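Local coordinates for protein adhesin (Streptococcus sanguinis SK1 = NCTC 7863, PDB 6VT2) that binds sialylated glycans through tandem Siglec-like modules and thereby probably mediates attachment of the bacterium to host glycoproteins, at residues E13-F24 and F120-Y131; Y131-T139 and A158-P167. All coordinates share one frame; numbering follows the deposited sequence.

Interaction 1. Residues E13-F24 and F120-Y131; sequences EVIAYRGEEFEF and FVLVIRPQTEKY. With CA (calcium ion), chain I.
F24 presents the CZ end of its ring to the face of F120; with centroids 4.8 Å apart and planes at 69°, the pair is edge-to-face. Beside it L122, its CG anti to the backbone N (chi1 -173°), directs CD1 onto V14 CG1 at 3.7 Å and onto the A16 methyl, while CD2 meets F22 CZ. This is the tightly packed side, with F22, F24, F120 and L122 all buried. Five backbone bonds, from V14 N to V121 O (2.8 Å) through R18 N to R125 O, hold strands 13-17 and 120-125 in parallel register. The face carrying E13, I15 and R125 is more open to solvent, E13 and I15 being exposed, although I15 CD1 still rests on V123 CB at 3.8 Å; R125 bends away to clasp E129 side-on, NE to OE1 and NH2 to OE2. Past the strands, Q127 NE2 donates to R18 O (2.9 Å), lying in the carbonyl plane. E20 divides its carboxylate, OE1 in a salt bridge with K130 NZ (2.9 Å) and OE2 accepting from Y131 OH (3.1 Å). K130 gets there fully extended, with CB 3.7 Å from the Y17 ring centroid and over its face. The R18 guanidinium pairs with D186. A short edge strand parallel to the last strand matches the A'-G pairing of V-set immunoglobulin folds. Strand 95-104, which carries glycan-pocket residues, flanks 119-125 antiparallel, and strand 76-83 neighbours 21-29 in the facing sheet.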
loop_
_atom_site.group_PDB
_atom_site.type_symbol
_atom_site.label_atom_id
_atom_site.label_comp_id
_atom_site.label_asym_id
_atom_site.label_seq_id
_atom_site.Cartn_x
_atom_site.Cartn_y
_atom_site.Cartn_z
ATOM N N GLU A 13 40.188 -11.804 13.492
ATOM C CA GLU A 13 39.101 -12.778 13.388
ATOM C C GLU A 13 38.251 -12.423 12.176
ATOM O O GLU A 13 37.952 -11.297 12.004
ATOM C CB GLU A 13 38.223 -12.751 14.633
ATOM C CG GLU A 13 37.089 -13.717 14.576
ATOM C CD GLU A 13 36.200 -13.506 15.748
ATOM O OE1 GLU A 13 35.522 -12.501 15.756
ATOM O OE2 GLU A 13 36.197 -14.335 16.649
ATOM N N VAL A 14 37.864 -13.419 11.420
ATOM C CA VAL A 14 37.005 -13.191 10.255
ATOM C C VAL A 14 35.849 -14.166 10.415
ATOM O O VAL A 14 36.100 -15.338 10.454
ATOM C CB VAL A 14 37.745 -13.451 8.950
ATOM C CG1 VAL A 14 36.789 -13.308 7.783
ATOM C CG2 VAL A 14 38.916 -12.495 8.818
ATOM N N ILE A 15 34.651 -13.662 10.566
ATOM C CA ILE A 15 33.479 -14.552 10.658
ATOM C C ILE A 15 33.058 -14.941 9.228
ATOM O O ILE A 15 32.848 -14.046 8.489
ATOM C CB ILE A 15 32.334 -13.873 11.410
ATOM C CG1 ILE A 15 32.782 -13.469 12.804
ATOM C CG2 ILE A 15 31.109 -14.765 11.444
ATOM C CD1 ILE A 15 33.291 -14.588 13.600
ATOM N N ALA A 16 32.871 -16.226 8.955
ATOM C CA ALA A 16 32.511 -16.582 7.507
ATOM C C ALA A 16 31.263 -17.441 7.713
ATOM O O ALA A 16 31.297 -18.300 8.516
ATOM C CB ALA A 16 33.585 -17.373 6.831
ATOM N N TYR A 17 30.237 -17.219 6.965
ATOM C CA TYR A 17 29.003 -17.970 7.165
ATOM C C TYR A 17 29.018 -19.210 6.285
ATOM O O TYR A 17 29.402 -19.127 5.186
ATOM C CB TYR A 17 27.810 -17.073 6.887
ATOM C CG TYR A 17 27.752 -16.012 7.930
ATOM C CD1 TYR A 17 27.346 -16.334 9.201
ATOM C CD2 TYR A 17 28.222 -14.748 7.681
ATOM C CE1 TYR A 17 27.343 -15.407 10.213
ATOM C CE2 TYR A 17 28.241 -13.818 8.688
ATOM C CZ TYR A 17 27.784 -14.142 9.937
ATOM O OH TYR A 17 27.852 -13.184 10.874
ATOM N N ARG A 18 28.585 -20.314 6.830
ATOM C CA ARG A 18 28.496 -21.588 6.140
ATOM C C ARG A 18 27.707 -21.400 4.843
ATOM O O ARG A 18 26.660 -20.867 4.901
ATOM C CB ARG A 18 27.779 -22.553 7.070
ATOM C CG ARG A 18 27.514 -23.879 6.415
ATOM C CD ARG A 18 27.107 -24.900 7.437
ATOM N NE ARG A 18 25.960 -24.465 8.189
ATOM C CZ ARG A 18 25.359 -25.171 9.117
ATOM N NH1 ARG A 18 25.841 -26.333 9.438
ATOM N NH2 ARG A 18 24.292 -24.713 9.723
ATOM N N GLY A 19 28.245 -21.847 3.710
ATOM C CA GLY A 19 27.578 -21.757 2.415
ATOM C C GLY A 19 27.911 -20.512 1.645
ATOM O O GLY A 19 27.677 -20.519 0.469
ATOM N N GLU A 20 28.458 -19.505 2.306
ATOM C CA GLU A 20 28.625 -18.177 1.676
ATOM C C GLU A 20 30.055 -17.855 1.287
ATOM O O GLU A 20 30.939 -18.461 1.771
ATOM C CB GLU A 20 28.085 -17.126 2.625
ATOM C CG GLU A 20 26.709 -17.504 3.133
ATOM C CD GLU A 20 25.868 -16.364 3.631
ATOM O OE1 GLU A 20 26.410 -15.319 3.849
ATOM O OE2 GLU A 20 24.690 -16.572 3.831
ATOM N N GLU A 21 30.181 -16.863 0.427
ATOM C CA GLU A 21 31.506 -16.362 0.053
ATOM C C GLU A 21 32.004 -15.518 1.208
ATOM O O GLU A 21 31.176 -14.910 1.874
ATOM C CB GLU A 21 31.436 -15.431 -1.152
ATOM C CG GLU A 21 30.925 -16.034 -2.441
ATOM C CD GLU A 21 30.583 -15.001 -3.506
ATOM O OE1 GLU A 21 30.558 -13.794 -3.191
ATOM O OE2 GLU A 21 30.364 -15.408 -4.655
ATOM N N PHE A 22 33.308 -15.521 1.441
ATOM C CA PHE A 22 33.931 -14.611 2.418
ATOM C C PHE A 22 35.110 -13.960 1.702
ATOM O O PHE A 22 35.572 -14.493 0.769
ATOM C CB PHE A 22 34.436 -15.292 3.689
ATOM C CG PHE A 22 35.517 -16.315 3.450
ATOM C CD1 PHE A 22 35.176 -17.612 3.120
ATOM C CD2 PHE A 22 36.860 -15.989 3.553
ATOM C CE1 PHE A 22 36.151 -18.559 2.886
ATOM C CE2 PHE A 22 37.833 -16.945 3.319
ATOM C CZ PHE A 22 37.476 -18.227 2.986
ATOM N N GLU A 23 35.494 -12.790 2.189
ATOM C CA GLU A 23 36.649 -12.075 1.618
ATOM C C GLU A 23 37.173 -11.122 2.667
ATOM O O GLU A 23 36.364 -10.548 3.349
ATOM C CB GLU A 23 36.224 -11.304 0.372
ATOM C CG GLU A 23 37.191 -10.250 -0.114
ATOM C CD GLU A 23 36.512 -9.437 -1.191
ATOM O OE1 GLU A 23 36.531 -9.871 -2.304
ATOM O OE2 GLU A 23 35.900 -8.424 -0.870
ATOM N N PHE A 24 38.477 -11.018 2.792
ATOM C CA PHE A 24 39.066 -9.980 3.649
ATOM C C PHE A 24 40.407 -9.637 3.039
ATOM O O PHE A 24 40.783 -10.291 2.209
ATOM C CB PHE A 24 39.162 -10.406 5.113
ATOM C CG PHE A 24 40.082 -11.552 5.413
ATOM C CD1 PHE A 24 39.637 -12.855 5.301
ATOM C CD2 PHE A 24 41.368 -11.319 5.862
ATOM C CE1 PHE A 24 40.463 -13.905 5.649
ATOM C CE2 PHE A 24 42.198 -12.373 6.188
ATOM C CZ PHE A 24 41.739 -13.657 6.082
ATOM N N PHE A 120 45.284 -14.990 11.314
ATOM C CA PHE A 120 43.871 -14.716 11.438
ATOM C C PHE A 120 43.168 -15.981 11.882
ATOM O O PHE A 120 43.645 -17.083 11.621
ATOM C CB PHE A 120 43.240 -14.198 10.144
ATOM C CG PHE A 120 43.343 -15.133 8.997
ATOM C CD1 PHE A 120 42.355 -16.067 8.764
ATOM C CD2 PHE A 120 44.439 -15.091 8.137
ATOM C CE1 PHE A 120 42.473 -16.995 7.731
ATOM C CE2 PHE A 120 44.527 -15.938 7.091
ATOM C CZ PHE A 120 43.534 -16.917 6.867
ATOM N N VAL A 121 41.991 -15.840 12.496
ATOM C CA VAL A 121 41.137 -16.977 12.791
ATOM C C VAL A 121 39.893 -16.804 11.958
ATOM O O VAL A 121 39.175 -15.801 12.087
ATOM C CB VAL A 121 40.778 -17.069 14.261
ATOM C CG1 VAL A 121 39.950 -18.315 14.502
ATOM C CG2 VAL A 121 42.067 -17.155 15.114
ATOM N N LEU A 122 39.661 -17.760 11.086
ATOM C CA LEU A 122 38.454 -17.847 10.297
ATOM C C LEU A 122 37.456 -18.722 11.024
ATOM O O LEU A 122 37.768 -19.856 11.374
ATOM C CB LEU A 122 38.815 -18.397 8.921
ATOM C CG LEU A 122 37.687 -18.395 7.912
ATOM C CD1 LEU A 122 37.336 -16.993 7.529
ATOM C CD2 LEU A 122 38.175 -19.239 6.722
ATOM N N VAL A 123 36.300 -18.171 11.314
ATOM C CA VAL A 123 35.317 -18.804 12.177
ATOM C C VAL A 123 34.094 -19.072 11.352
ATOM O O VAL A 123 33.498 -18.129 10.817
ATOM C CB VAL A 123 35.005 -17.933 13.401
ATOM C CG1 VAL A 123 34.020 -18.605 14.368
ATOM C CG2 VAL A 123 36.243 -17.549 14.124
ATOM N N ILE A 124 33.654 -20.333 11.340
ATOM C CA ILE A 124 32.536 -20.707 10.493
ATOM C C ILE A 124 31.243 -20.750 11.295
ATOM O O ILE A 124 31.153 -21.488 12.273
ATOM C CB ILE A 124 32.777 -22.047 9.801
ATOM C CG1 ILE A 124 34.180 -22.075 9.134
ATOM C CG2 ILE A 124 31.631 -22.389 8.931
ATOM C CD1 ILE A 124 34.420 -20.924 8.250
ATOM N N ARG A 125 30.260 -19.934 10.914
ATOM C CA ARG A 125 29.017 -19.788 11.657
ATOM C C ARG A 125 27.850 -20.131 10.758
ATOM O O ARG A 125 27.933 -20.044 9.519
ATOM C CB ARG A 125 28.887 -18.362 12.212
ATOM C CG ARG A 125 30.047 -18.029 13.114
ATOM C CD ARG A 125 30.288 -19.052 14.162
ATOM N NE ARG A 125 29.150 -19.145 15.066
ATOM C CZ ARG A 125 29.161 -19.906 16.147
ATOM N NH1 ARG A 125 30.211 -20.701 16.409
ATOM N NH2 ARG A 125 28.136 -19.881 16.970
ATOM N N PRO A 126 26.732 -20.495 11.346
ATOM C CA PRO A 126 25.549 -20.785 10.533
ATOM C C PRO A 126 24.919 -19.513 10.003
ATOM O O PRO A 126 25.021 -18.440 10.599
ATOM C CB PRO A 126 24.623 -21.525 11.505
ATOM C CG PRO A 126 24.911 -20.795 12.829
ATOM C CD PRO A 126 26.483 -20.576 12.786
ATOM N N GLN A 127 24.220 -19.656 8.877
ATOM C CA GLN A 127 23.595 -18.487 8.269
ATOM C C GLN A 127 22.597 -17.793 9.188
ATOM O O GLN A 127 22.454 -16.564 9.141
ATOM C CB GLN A 127 22.908 -18.869 6.968
ATOM C CG GLN A 127 23.968 -19.184 5.915
ATOM C CD GLN A 127 23.458 -19.308 4.522
ATOM O OE1 GLN A 127 22.382 -18.847 4.233
ATOM N NE2 GLN A 127 24.236 -19.946 3.641
ATOM N N THR A 128 21.954 -18.533 10.058
ATOM C CA THR A 128 20.979 -17.909 10.930
ATOM C C THR A 128 21.589 -16.875 11.848
ATOM O O THR A 128 20.865 -15.981 12.309
ATOM C CB THR A 128 20.210 -18.926 11.751
ATOM O OG1 THR A 128 19.084 -18.221 12.345
ATOM C CG2 THR A 128 21.042 -19.574 12.792
ATOM N N GLU A 129 22.902 -16.910 12.074
ATOM C CA GLU A 129 23.489 -15.854 12.888
ATOM C C GLU A 129 23.640 -14.556 12.121
ATOM O O GLU A 129 23.785 -13.486 12.724
ATOM C CB GLU A 129 24.831 -16.326 13.437
ATOM C CG GLU A 129 24.628 -17.332 14.526
ATOM C CD GLU A 129 25.913 -17.735 15.187
ATOM O OE1 GLU A 129 26.992 -17.301 14.730
ATOM O OE2 GLU A 129 25.841 -18.486 16.155
ATOM N N LYS A 130 23.652 -14.621 10.807
ATOM C CA LYS A 130 23.706 -13.426 9.988
ATOM C C LYS A 130 22.340 -12.772 9.830
ATOM O O LYS A 130 22.249 -11.556 9.767
ATOM C CB LYS A 130 24.329 -13.808 8.637
ATOM C CG LYS A 130 24.331 -12.751 7.648
ATOM C CD LYS A 130 25.075 -13.226 6.405
ATOM C CE LYS A 130 25.215 -12.047 5.417
ATOM N NZ LYS A 130 25.488 -12.538 4.036
ATOM N N TYR A 131 21.265 -13.542 9.794
ATOM C CA TYR A 131 19.948 -13.048 9.420
ATOM C C TYR A 131 19.026 -13.020 10.634
ATOM O O TYR A 131 18.962 -13.977 11.421
ATOM C CB TYR A 131 19.384 -13.923 8.299
ATOM C CG TYR A 131 20.263 -13.980 7.098
ATOM C CD1 TYR A 131 20.438 -12.851 6.287
ATOM C CD2 TYR A 131 20.954 -15.130 6.776
ATOM C CE1 TYR A 131 21.279 -12.883 5.177
ATOM C CE2 TYR A 131 21.805 -15.173 5.667
ATOM C CZ TYR A 131 21.923 -14.041 4.853
ATOM O OH TYR A 131 22.775 -14.075 3.771
HETATM CA CA CA I . 18.745 -15.715 13.056
HETATM O O HOH W 1 24.255 -20.424 0.830
HETATM O O HOH W 2 19.410 -16.599 15.120
HETATM O O HOH W 3 17.369 -14.240 14.453
HETATM O O HOH W 4 20.122 -14.111 14.082
#

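Interaction 2. Residues Y131-T139 and A158-P167; sequences YTPQVPTLT and AVKSANPNLP. With CA (calcium ion), chain I.
N163 ND2 donates to two carbonyls, Q134 O across the contact and V159 O of the preceding helix, each at 2.9 Å from ND2. The same amide accepts Q134 N at OD1 (3.0 Å), so both backbone polar atoms of Q134 are engaged by one side chain, and the three bonds together fix the rotation of that amide. Its chi1 of -81° sets CG beside the backbone N, from where ND2 can reach back to V159 O. A type I turn, N163 to L166, leads the chain on. In this Rib-like domain the extended segment 131-139 runs over the C-terminal part of helix 149-162. P136 lies on the helix, CG alongside V159 CG2 at 3.7 Å, and V159 continues inward to I182 of strand 180-183. Farther along, one water bridges the two segments, accepting from T137 N (2.9 Å) and donating to A158 O (2.6 Å). At the other end P167 CD sits over the face of the Y131 ring, 3.6 Å from its centroid and 8° off the normal, a CH-pi contact, while L166 CD2 touches Y131 CB. The carbonyl O of Y131 binds calcium, together with T128, D190 and three waters.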
loop_
_atom_site.group_PDB
_atom_site.type_symbol
_atom_site.label_atom_id
_atom_site.label_comp_id
_atom_site.label_asym_id
_atom_site.label_seq_id
_atom_site.Cartn_x
_atom_site.Cartn_y
_atom_site.Cartn_z
ATOM N N TYR A 131 21.265 -13.542 9.794
ATOM C CA TYR A 131 19.948 -13.048 9.420
ATOM C C TYR A 131 19.026 -13.020 10.634
ATOM O O TYR A 131 18.962 -13.977 11.421
ATOM C CB TYR A 131 19.384 -13.923 8.299
ATOM C CG TYR A 131 20.263 -13.980 7.098
ATOM C CD1 TYR A 131 20.438 -12.851 6.287
ATOM C CD2 TYR A 131 20.954 -15.130 6.776
ATOM C CE1 TYR A 131 21.279 -12.883 5.177
ATOM C CE2 TYR A 131 21.805 -15.173 5.667
ATOM C CZ TYR A 131 21.923 -14.041 4.853
ATOM O OH TYR A 131 22.775 -14.075 3.771
ATOM N N THR A 132 18.368 -11.887 10.821
ATOM C CA THR A 132 17.394 -11.711 11.895
ATOM C C THR A 132 16.080 -11.309 11.227
ATOM O O THR A 132 15.930 -10.156 10.775
ATOM C CB THR A 132 17.847 -10.670 12.903
ATOM O OG1 THR A 132 19.114 -11.063 13.455
ATOM C CG2 THR A 132 16.826 -10.563 14.048
ATOM N N PRO A 133 15.107 -12.206 11.132
ATOM C CA PRO A 133 13.884 -11.880 10.382
ATOM C C PRO A 133 13.024 -10.881 11.124
ATOM O O PRO A 133 12.966 -10.867 12.358
ATOM C CB PRO A 133 13.149 -13.217 10.251
ATOM C CG PRO A 133 14.098 -14.282 10.752
ATOM C CD PRO A 133 15.070 -13.560 11.700
ATOM N N GLN A 134 12.328 -10.061 10.349
ATOM C CA GLN A 134 11.373 -9.119 10.908
ATOM C C GLN A 134 10.000 -9.771 10.968
ATOM O O GLN A 134 9.669 -10.650 10.169
ATOM C CB GLN A 134 11.320 -7.841 10.071
ATOM C CG GLN A 134 12.592 -6.989 10.186
ATOM C CD GLN A 134 12.379 -5.720 10.986
ATOM O OE1 GLN A 134 11.270 -5.441 11.460
ATOM N NE2 GLN A 134 13.439 -4.931 11.129
ATOM N N VAL A 135 9.223 -9.365 11.959
ATOM C CA VAL A 135 7.877 -9.899 12.116
ATOM C C VAL A 135 7.002 -9.398 10.973
ATOM O O VAL A 135 7.197 -8.275 10.475
ATOM C CB VAL A 135 7.268 -9.504 13.465
ATOM C CG1 VAL A 135 8.195 -9.829 14.611
ATOM C CG2 VAL A 135 6.911 -7.997 13.474
ATOM N N PRO A 136 6.067 -10.213 10.505
ATOM C CA PRO A 136 5.148 -9.782 9.447
ATOM C C PRO A 136 3.973 -8.996 10.016
ATOM O O PRO A 136 3.770 -8.883 11.223
ATOM C CB PRO A 136 4.670 -11.098 8.836
ATOM C CG PRO A 136 4.546 -11.985 10.077
ATOM C CD PRO A 136 5.704 -11.534 11.046
ATOM N N THR A 137 3.180 -8.447 9.107
ATOM C CA THR A 137 1.866 -7.982 9.514
ATOM C C THR A 137 1.103 -9.211 9.993
ATOM O O THR A 137 1.177 -10.264 9.352
ATOM C CB THR A 137 1.131 -7.313 8.353
ATOM O OG1 THR A 137 0.980 -8.214 7.250
ATOM C CG2 THR A 137 1.898 -6.079 7.845
ATOM N N LEU A 138 0.295 -9.034 11.028
ATOM C CA LEU A 138 -0.547 -10.096 11.605
ATOM C C LEU A 138 -1.551 -10.588 10.561
ATOM O O LEU A 138 -2.095 -9.799 9.814
ATOM C CB LEU A 138 -1.294 -9.583 12.827
ATOM C CG LEU A 138 -0.529 -9.736 14.127
ATOM C CD1 LEU A 138 -1.255 -9.129 15.308
ATOM C CD2 LEU A 138 -0.250 -11.212 14.388
ATOM N N THR A 139 -1.718 -11.880 10.460
ATOM C CA THR A 139 -2.750 -12.440 9.607
ATOM C C THR A 139 -3.907 -12.811 10.512
ATOM O O THR A 139 -3.709 -13.511 11.503
ATOM C CB THR A 139 -2.252 -13.637 8.826
ATOM O OG1 THR A 139 -1.237 -13.202 7.905
ATOM C CG2 THR A 139 -3.355 -14.240 8.077
ATOM N N ALA A 158 3.211 -12.751 3.983
ATOM C CA ALA A 158 3.439 -11.600 4.845
ATOM C C ALA A 158 4.851 -11.634 5.455
ATOM O O ALA A 158 5.461 -10.589 5.703
ATOM C CB ALA A 158 2.409 -11.555 5.960
ATOM N N VAL A 159 5.413 -12.808 5.690
ATOM C CA VAL A 159 6.800 -12.939 6.214
ATOM C C VAL A 159 7.783 -12.562 5.115
ATOM O O VAL A 159 8.605 -11.759 5.392
ATOM C CB VAL A 159 7.065 -14.328 6.805
ATOM C CG1 VAL A 159 8.520 -14.472 7.179
ATOM C CG2 VAL A 159 6.207 -14.579 8.043
ATOM N N LYS A 160 7.569 -13.027 3.900
ATOM C CA LYS A 160 8.465 -12.730 2.761
ATOM C C LYS A 160 8.382 -11.224 2.496
ATOM O O LYS A 160 9.389 -10.600 2.280
ATOM C CB LYS A 160 8.087 -13.550 1.531
ATOM C CG LYS A 160 8.527 -14.997 1.509
ATOM C CD LYS A 160 8.827 -15.501 0.131
ATOM C CE LYS A 160 7.893 -16.570 -0.358
ATOM N NZ LYS A 160 8.619 -17.800 -0.787
ATOM N N SER A 161 7.202 -10.640 2.578
ATOM C CA SER A 161 6.993 -9.195 2.318
ATOM C C SER A 161 7.745 -8.349 3.341
ATOM O O SER A 161 8.328 -7.371 2.973
ATOM C CB SER A 161 5.536 -8.831 2.274
ATOM O OG SER A 161 5.321 -7.512 2.731
ATOM N N ALA A 162 7.824 -8.768 4.593
ATOM C CA ALA A 162 8.515 -7.997 5.645
ATOM C C ALA A 162 10.020 -8.306 5.651
ATOM O O ALA A 162 10.682 -7.732 6.407
ATOM C CB ALA A 162 7.945 -8.287 6.981
ATOM N N ASN A 163 10.478 -9.297 4.863
ATOM C CA ASN A 163 11.879 -9.815 4.883
ATOM C C ASN A 163 12.545 -9.821 3.511
ATOM O O ASN A 163 13.042 -10.853 3.065
ATOM C CB ASN A 163 11.837 -11.230 5.434
ATOM C CG ASN A 163 11.769 -11.210 6.926
ATOM O OD1 ASN A 163 12.809 -10.995 7.506
ATOM N ND2 ASN A 163 10.600 -11.405 7.516
ATOM N N PRO A 164 12.633 -8.669 2.829
ATOM C CA PRO A 164 13.220 -8.675 1.505
ATOM C C PRO A 164 14.723 -9.003 1.440
ATOM O O PRO A 164 15.158 -9.428 0.398
ATOM C CB PRO A 164 12.964 -7.221 1.081
ATOM C CG PRO A 164 13.010 -6.450 2.359
ATOM C CD PRO A 164 12.221 -7.339 3.285
ATOM N N ASN A 165 15.439 -8.923 2.555
ATOM C CA ASN A 165 16.906 -9.115 2.578
ATOM C C ASN A 165 17.301 -10.527 3.006
ATOM O O ASN A 165 18.488 -10.813 2.973
ATOM C CB ASN A 165 17.520 -8.024 3.447
ATOM C CG ASN A 165 17.149 -6.633 2.981
ATOM O OD1 ASN A 165 16.939 -6.397 1.794
ATOM N ND2 ASN A 165 17.064 -5.700 3.911
ATOM N N LEU A 166 16.357 -11.405 3.360
ATOM C CA LEU A 166 16.744 -12.794 3.670
ATOM C C LEU A 166 17.214 -13.470 2.376
ATOM O O LEU A 166 16.846 -12.992 1.317
ATOM C CB LEU A 166 15.566 -13.531 4.323
ATOM C CG LEU A 166 15.137 -13.064 5.717
ATOM C CD1 LEU A 166 14.011 -13.935 6.247
ATOM C CD2 LEU A 166 16.283 -13.088 6.700
ATOM N N PRO A 167 18.034 -14.544 2.412
ATOM C CA PRO A 167 18.383 -15.261 1.190
ATOM C C PRO A 167 17.135 -15.636 0.362
ATOM O O PRO A 167 16.134 -15.904 0.902
ATOM C CB PRO A 167 19.131 -16.508 1.655
ATOM C CG PRO A 167 19.642 -16.164 3.036
ATOM C CD PRO A 167 18.695 -15.120 3.587
HETATM CA CA CA I . 18.745 -15.715 13.056
HETATM O O HOH W 4 20.122 -14.111 14.082
HETATM O O HOH W 5 4.117 -8.440 6.354
HETATM O O HOH W 2 19.410 -16.599 15.120
HETATM O O HOH W 3 17.369 -14.240 14.453
#

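Overall arrangement
From the N terminus, 13-24 supplies an early edge strand whose partner, 120-131, arrives after 95 intervening residues, so interaction 1 closes nearly the whole first Siglec-like domain. Interaction 2 opens only after that: 131-139 meets 158-167 across an 18-residue span containing most of helix 149-162. The two loops therefore neither nest nor cross; they follow in series, sharing Y131. At this joint Y131 faces both ways, its hydroxyl turned to the first domain and its ring packed against the second. Q127 OE1 also lies 4.0 Å from P167 CG. The calcium site, with ligands from both sides of the joint, ties the Siglec-like domain to the Rib-like one.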